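PDB 3N7L: neurotoxin from Clostridium botulinum, which probably binds gangliosides on the nerve-cell surface through its receptor-binding domain, the part of the toxin present in this structure. Local coordinates for residues 254-268 with 386-399. Sequence-based numbering, arbitrary orientation.
Sequences YMNRYMSKKGNGIVF and LGDDYWFNHEYLIP. With SO4 (sulfate ion), chain B.
Lys262 reaches across from the 257-262/265-268 hairpin and, leaving CB, touches the 386-399 segment from CG onward. With CG anti to the backbone N (chi1 -176°) and the chain extended beyond it, Lys262 CG rests against Leu386 CB at 4.0 Å, CD lies by CE1 and the hydroxyl of Tyr396, and CE lies close to both Tyr396 OH and Leu386 O. At the tip, Lys262 NZ hydrogen-bonds Tyr396 OH at 2.9 Å and forms a salt bridge to Asp389 OD1 at 3.2 Å, met on the syn side but 30° out of the carboxylate plane. Asp389 OD2, in turn, takes a nearly straight bond from Leu386 N. Both segments belong to the C-terminal, trefoil-type half of the receptor-binding domain, and the 386-393 loop is probably the ganglioside-binding loop described for neurotoxins C and D-SA; the backbone NH groups of Tyr390, Trp391 and Phe392, with His394 NE2, hold a sulfate probably picked up from the crystallisation liquor. Deeper in, strands 265-268 and 394-399 run almost crosswise, 106° between their directions, and Phe268 N donates to Leu397 O at 2.9 Å. Val267 CG1 meets Leu386 CD1 tip to tip at 3.5 Å. At the other end of the contact, Leu397 puts CD1 over a face of the Tyr254 ring in a CH-pi contact and CD2 over a face of the Arg257 guanidinium.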
loop_
_atom_site.group_PDB
_atom_site.type_symbol
_atom_site.label_atom_id
_atom_site.label_comp_id
_atom_site.label_asym_id
_atom_site.label_seq_id
_atom_site.Cartn_x
_atom_site.Cartn_y
_atom_site.Cartn_z
ATOM N N TYR A 254 8.229 13.124 7.507
ATOM C CA TYR A 254 9.677 12.977 7.569
ATOM C C TYR A 254 10.113 11.591 7.120
ATOM O O TYR A 254 10.705 10.840 7.898
ATOM C CB TYR A 254 10.168 13.230 8.997
ATOM C CG TYR A 254 9.825 14.610 9.529
ATOM C CD1 TYR A 254 8.544 14.901 10.002
ATOM C CD2 TYR A 254 10.777 15.628 9.536
ATOM C CE1 TYR A 254 8.221 16.175 10.470
ATOM C CE2 TYR A 254 10.466 16.910 9.999
ATOM C CZ TYR A 254 9.188 17.174 10.464
ATOM O OH TYR A 254 8.883 18.434 10.928
ATOM N N MET A 255 9.822 11.256 5.868
ATOM C CA MET A 255 10.192 9.947 5.334
ATOM C C MET A 255 11.711 9.765 5.251
ATOM O O MET A 255 12.202 8.635 5.205
ATOM C CB MET A 255 9.565 9.739 3.950
ATOM C CG MET A 255 8.038 9.639 3.953
ATOM S SD MET A 255 7.381 8.365 5.065
ATOM C CE MET A 255 7.926 6.857 4.255
ATOM N N ASN A 256 12.455 10.868 5.234
ATOM C CA ASN A 256 13.907 10.774 5.166
ATOM C C ASN A 256 14.551 10.788 6.544
ATOM O O ASN A 256 15.701 11.197 6.699
ATOM C CB ASN A 256 14.481 11.899 4.294
ATOM C CG ASN A 256 14.437 11.559 2.813
ATOM O OD1 ASN A 256 14.169 12.418 1.960
ATOM N ND2 ASN A 256 14.704 10.299 2.499
ATOM N N ARG A 257 13.796 10.340 7.544
ATOM C CA ARG A 257 14.294 10.266 8.914
ATOM C C ARG A 257 14.126 8.852 9.446
ATOM O O ARG A 257 13.172 8.161 9.103
ATOM C CB ARG A 257 13.523 11.230 9.823
ATOM C CG ARG A 257 13.733 12.691 9.492
ATOM C CD ARG A 257 15.008 13.230 10.113
ATOM N NE ARG A 257 15.377 14.486 9.480
ATOM C CZ ARG A 257 16.063 15.465 10.057
ATOM N NH1 ARG A 257 16.477 15.365 11.323
ATOM N NH2 ARG A 257 16.341 16.554 9.350
ATOM N N TYR A 258 15.066 8.419 10.276
ATOM C CA TYR A 258 14.975 7.101 10.887
ATOM C C TYR A 258 15.056 7.317 12.392
ATOM O O TYR A 258 15.448 8.390 12.852
ATOM C CB TYR A 258 16.107 6.178 10.394
ATOM C CG TYR A 258 17.500 6.586 10.824
ATOM C CD1 TYR A 258 17.977 6.287 12.105
ATOM C CD2 TYR A 258 18.350 7.256 9.940
ATOM C CE1 TYR A 258 19.270 6.637 12.492
ATOM C CE2 TYR A 258 19.642 7.619 10.316
ATOM C CZ TYR A 258 20.095 7.305 11.588
ATOM O OH TYR A 258 21.372 7.652 11.943
ATOM N N MET A 259 14.674 6.302 13.156
ATOM C CA MET A 259 14.683 6.392 14.608
ATOM C C MET A 259 16.005 6.067 15.288
ATOM O O MET A 259 16.623 5.038 15.017
ATOM C CB MET A 259 13.613 5.474 15.190
ATOM C CG MET A 259 12.348 6.175 15.609
ATOM S SD MET A 259 11.131 5.017 16.273
ATOM C CE MET A 259 12.085 4.143 17.474
ATOM N N SER A 260 16.421 6.955 16.184
ATOM C CA SER A 260 17.632 6.759 16.954
ATOM C C SER A 260 17.302 7.087 18.410
ATOM O O SER A 260 16.150 7.382 18.745
ATOM C CB SER A 260 18.751 7.666 16.450
ATOM O OG SER A 260 19.972 7.336 17.093
ATOM N N LYS A 261 18.309 7.049 19.268
ATOM C CA LYS A 261 18.108 7.324 20.681
ATOM C C LYS A 261 19.283 8.098 21.267
ATOM O O LYS A 261 20.435 7.888 20.882
ATOM C CB LYS A 261 17.926 5.993 21.429
ATOM C CG LYS A 261 17.879 6.066 22.949
ATOM C CD LYS A 261 17.705 4.653 23.531
ATOM C CE LYS A 261 17.626 4.623 25.060
ATOM N NZ LYS A 261 18.921 4.956 25.732
ATOM N N LYS A 262 18.978 9.012 22.181
ATOM C CA LYS A 262 19.991 9.788 22.875
ATOM C C LYS A 262 19.459 9.984 24.282
ATOM O O LYS A 262 18.448 10.650 24.481
ATOM C CB LYS A 262 20.227 11.141 22.209
ATOM C CG LYS A 262 21.361 11.906 22.878
ATOM C CD LYS A 262 21.893 13.028 22.017
ATOM C CE LYS A 262 23.105 13.671 22.675
ATOM N NZ LYS A 262 23.661 14.751 21.818
ATOM N N GLY A 263 20.132 9.396 25.263
ATOM C CA GLY A 263 19.639 9.507 26.622
ATOM C C GLY A 263 18.296 8.789 26.659
ATOM O O GLY A 263 18.144 7.716 26.067
ATOM N N ASN A 264 17.314 9.378 27.330
ATOM C CA ASN A 264 15.986 8.772 27.420
ATOM C C ASN A 264 15.150 9.043 26.181
ATOM O O ASN A 264 14.117 8.404 25.972
ATOM C CB ASN A 264 15.216 9.328 28.620
ATOM C CG ASN A 264 15.833 8.946 29.938
ATOM O OD1 ASN A 264 16.010 7.766 30.231
ATOM N ND2 ASN A 264 16.164 9.945 30.749
ATOM N N GLY A 265 15.595 9.986 25.360
ATOM C CA GLY A 265 14.810 10.351 24.198
ATOM C C GLY A 265 14.985 9.630 22.877
ATOM O O GLY A 265 16.060 9.114 22.548
ATOM N N ILE A 266 13.888 9.583 22.132
ATOM C CA ILE A 266 13.876 9.018 20.790
ATOM C C ILE A 266 14.114 10.253 19.929
ATOM O O ILE A 266 13.421 11.258 20.088
ATOM C CB ILE A 266 12.487 8.453 20.387
ATOM C CG1 ILE A 266 12.194 7.143 21.124
ATOM C CG2 ILE A 266 12.439 8.248 18.872
ATOM C CD1 ILE A 266 13.165 6.025 20.794
ATOM N N VAL A 267 15.099 10.202 19.042
ATOM C CA VAL A 267 15.367 11.337 18.167
ATOM C C VAL A 267 15.415 10.821 16.736
ATOM O O VAL A 267 15.765 9.661 16.493
ATOM C CB VAL A 267 16.712 12.041 18.501
ATOM C CG1 VAL A 267 16.706 12.536 19.938
ATOM C CG2 VAL A 267 17.872 11.094 18.259
ATOM N N PHE A 268 15.044 11.672 15.788
ATOM C CA PHE A 268 15.044 11.276 14.390
ATOM C C PHE A 268 16.229 11.867 13.653
ATOM O O PHE A 268 16.493 13.067 13.746
ATOM C CB PHE A 268 13.746 11.709 13.710
ATOM C CG PHE A 268 12.531 10.985 14.217
ATOM C CD1 PHE A 268 11.772 11.512 15.257
ATOM C CD2 PHE A 268 12.142 9.779 13.645
ATOM C CE1 PHE A 268 10.633 10.846 15.716
ATOM C CE2 PHE A 268 11.006 9.103 14.096
ATOM C CZ PHE A 268 10.250 9.641 15.134
ATOM N N LEU A 386 19.604 16.235 25.974
ATOM C CA LEU A 386 19.450 14.784 26.069
ATOM C C LEU A 386 20.817 14.133 26.254
ATOM O O LEU A 386 21.832 14.635 25.757
ATOM C CB LEU A 386 18.790 14.210 24.804
ATOM C CG LEU A 386 17.300 14.480 24.555
ATOM C CD1 LEU A 386 16.907 13.962 23.175
ATOM C CD2 LEU A 386 16.461 13.815 25.639
ATOM N N GLY A 387 20.836 13.018 26.977
ATOM C CA GLY A 387 22.076 12.300 27.209
ATOM C C GLY A 387 23.176 13.129 27.847
ATOM O O GLY A 387 22.986 13.731 28.906
ATOM N N ASP A 388 24.332 13.169 27.195
ATOM C CA ASP A 388 25.457 13.920 27.721
ATOM C C ASP A 388 25.429 15.420 27.417
ATOM O O ASP A 388 26.420 16.111 27.652
ATOM C CB ASP A 388 26.775 13.306 27.233
ATOM C CG ASP A 388 26.948 13.400 25.731
ATOM O OD1 ASP A 388 27.952 12.856 25.218
ATOM O OD2 ASP A 388 26.088 14.015 25.061
ATOM N N ASP A 389 24.310 15.931 26.898
ATOM C CA ASP A 389 24.209 17.368 26.631
ATOM C C ASP A 389 24.408 18.061 27.969
ATOM O O ASP A 389 23.791 17.676 28.965
ATOM C CB ASP A 389 22.832 17.753 26.091
ATOM C CG ASP A 389 22.629 17.331 24.660
ATOM O OD1 ASP A 389 23.635 17.047 23.979
ATOM O OD2 ASP A 389 21.461 17.302 24.216
ATOM N N TYR A 390 25.249 19.090 27.996
ATOM C CA TYR A 390 25.511 19.786 29.250
ATOM C C TYR A 390 25.474 21.306 29.169
ATOM O O TYR A 390 24.609 21.941 29.775
ATOM C CB TYR A 390 26.865 19.330 29.812
ATOM C CG TYR A 390 27.154 19.832 31.207
ATOM C CD1 TYR A 390 27.879 21.005 31.414
ATOM C CD2 TYR A 390 26.688 19.138 32.325
ATOM C CE1 TYR A 390 28.133 21.477 32.700
ATOM C CE2 TYR A 390 26.936 19.602 33.618
ATOM C CZ TYR A 390 27.659 20.771 33.797
ATOM O OH TYR A 390 27.903 21.229 35.068
ATOM N N TRP A 391 26.396 21.886 28.408
ATOM C CA TRP A 391 26.496 23.338 28.293
ATOM C C TRP A 391 25.418 24.069 27.498
ATOM O O TRP A 391 25.021 25.177 27.862
ATOM C CB TRP A 391 27.861 23.717 27.712
ATOM C CG TRP A 391 29.010 23.231 28.531
ATOM C CD1 TRP A 391 29.843 22.189 28.239
ATOM C CD2 TRP A 391 29.445 23.756 29.789
ATOM N NE1 TRP A 391 30.777 22.035 29.240
ATOM C CE2 TRP A 391 30.555 22.984 30.203
ATOM C CE3 TRP A 391 29.006 24.803 30.608
ATOM C CZ2 TRP A 391 31.233 23.229 31.402
ATOM C CZ3 TRP A 391 29.679 25.048 31.803
ATOM C CH2 TRP A 391 30.784 24.263 32.187
ATOM N N PHE A 392 24.950 23.461 26.416
ATOM C CA PHE A 392 23.956 24.104 25.568
ATOM C C PHE A 392 22.752 23.231 25.276
ATOM O O PHE A 392 22.787 22.019 25.464
ATOM C CB PHE A 392 24.587 24.486 24.224
ATOM C CG PHE A 392 25.782 25.386 24.344
ATOM C CD1 PHE A 392 25.630 26.729 24.681
ATOM C CD2 PHE A 392 27.065 24.889 24.121
ATOM C CE1 PHE A 392 26.739 27.568 24.793
ATOM C CE2 PHE A 392 28.182 25.719 24.231
ATOM C CZ PHE A 392 28.020 27.060 24.567
ATOM N N ASN A 393 21.686 23.873 24.812
ATOM C CA ASN A 393 20.487 23.167 24.408
ATOM C C ASN A 393 20.710 22.856 22.925
ATOM O O ASN A 393 21.462 23.558 22.247
ATOM C CB ASN A 393 19.260 24.054 24.597
ATOM C CG ASN A 393 18.850 24.160 26.045
ATOM O OD1 ASN A 393 18.386 23.188 26.636
ATOM N ND2 ASN A 393 19.032 25.336 26.633
ATOM N N HIS A 394 20.072 21.803 22.434
ATOM C CA HIS A 394 20.225 21.388 21.045
ATOM C C HIS A 394 18.860 21.070 20.464
ATOM O O HIS A 394 17.980 20.571 21.169
ATOM C CB HIS A 394 21.094 20.128 20.962
ATOM C CG HIS A 394 22.433 20.274 21.613
ATOM N ND1 HIS A 394 23.540 20.748 20.942
ATOM C CD2 HIS A 394 22.834 20.046 22.887
ATOM C CE1 HIS A 394 24.565 20.807 21.775
ATOM N NE2 HIS A 394 24.161 20.388 22.960
ATOM N N GLU A 395 18.688 21.364 19.183
ATOM C CA GLU A 395 17.436 21.080 18.495
ATOM C C GLU A 395 17.381 19.583 18.207
ATOM O O GLU A 395 18.326 19.013 17.669
ATOM C CB GLU A 395 17.357 21.862 17.174
ATOM C CG GLU A 395 17.061 23.360 17.340
ATOM C CD GLU A 395 15.583 23.656 17.604
ATOM O OE1 GLU A 395 15.275 24.753 18.118
ATOM O OE2 GLU A 395 14.725 22.803 17.284
ATOM N N TYR A 396 16.279 18.952 18.590
ATOM C CA TYR A 396 16.078 17.532 18.354
ATOM C C TYR A 396 14.711 17.337 17.726
ATOM O O TYR A 396 13.717 17.903 18.199
ATOM C CB TYR A 396 16.126 16.732 19.671
ATOM C CG TYR A 396 17.503 16.634 20.294
ATOM C CD1 TYR A 396 18.519 15.905 19.674
ATOM C CD2 TYR A 396 17.800 17.303 21.476
ATOM C CE1 TYR A 396 19.805 15.852 20.219
ATOM C CE2 TYR A 396 19.080 17.257 22.028
ATOM C CZ TYR A 396 20.076 16.532 21.393
ATOM O OH TYR A 396 21.348 16.498 21.924
ATOM N N LEU A 397 14.666 16.551 16.656
ATOM C CA LEU A 397 13.407 16.241 15.994
ATOM C C LEU A 397 12.951 15.031 16.796
ATOM O O LEU A 397 13.619 13.990 16.803
ATOM C CB LEU A 397 13.643 15.867 14.532
ATOM C CG LEU A 397 12.414 15.488 13.700
ATOM C CD1 LEU A 397 11.388 16.631 13.717
ATOM C CD2 LEU A 397 12.853 15.174 12.277
ATOM N N ILE A 398 11.820 15.169 17.480
ATOM C CA ILE A 398 11.345 14.100 18.339
ATOM C C ILE A 398 9.865 13.776 18.235
ATOM O O ILE A 398 9.065 14.589 17.773
ATOM C CB ILE A 398 11.567 14.460 19.819
ATOM C CG1 ILE A 398 10.747 15.716 20.159
ATOM C CG2 ILE A 398 13.050 14.712 20.097
ATOM C CD1 ILE A 398 10.503 15.919 21.642
ATOM N N PRO A 399 9.490 12.565 18.664
ATOM C CA PRO A 399 8.085 12.168 18.637
ATOM C C PRO A 399 7.563 12.902 19.881
ATOM O O PRO A 399 8.229 12.907 20.918
ATOM C CB PRO A 399 8.150 10.650 18.811
ATOM C CG PRO A 399 9.366 10.461 19.646
ATOM C CD PRO A 399 10.355 11.447 19.085
HETATM S S SO4 B . 27.152 20.345 25.100
HETATM O O1 SO4 B . 27.892 21.405 24.410
HETATM O O2 SO4 B . 27.759 20.099 26.419
HETATM O O3 SO4 B . 27.191 19.092 24.303
HETATM O O4 SO4 B . 25.749 20.779 25.259
HETATM O O HOH W 1 18.299 12.017 28.444
HETATM O O HOH W 2 16.984 15.022 15.784
#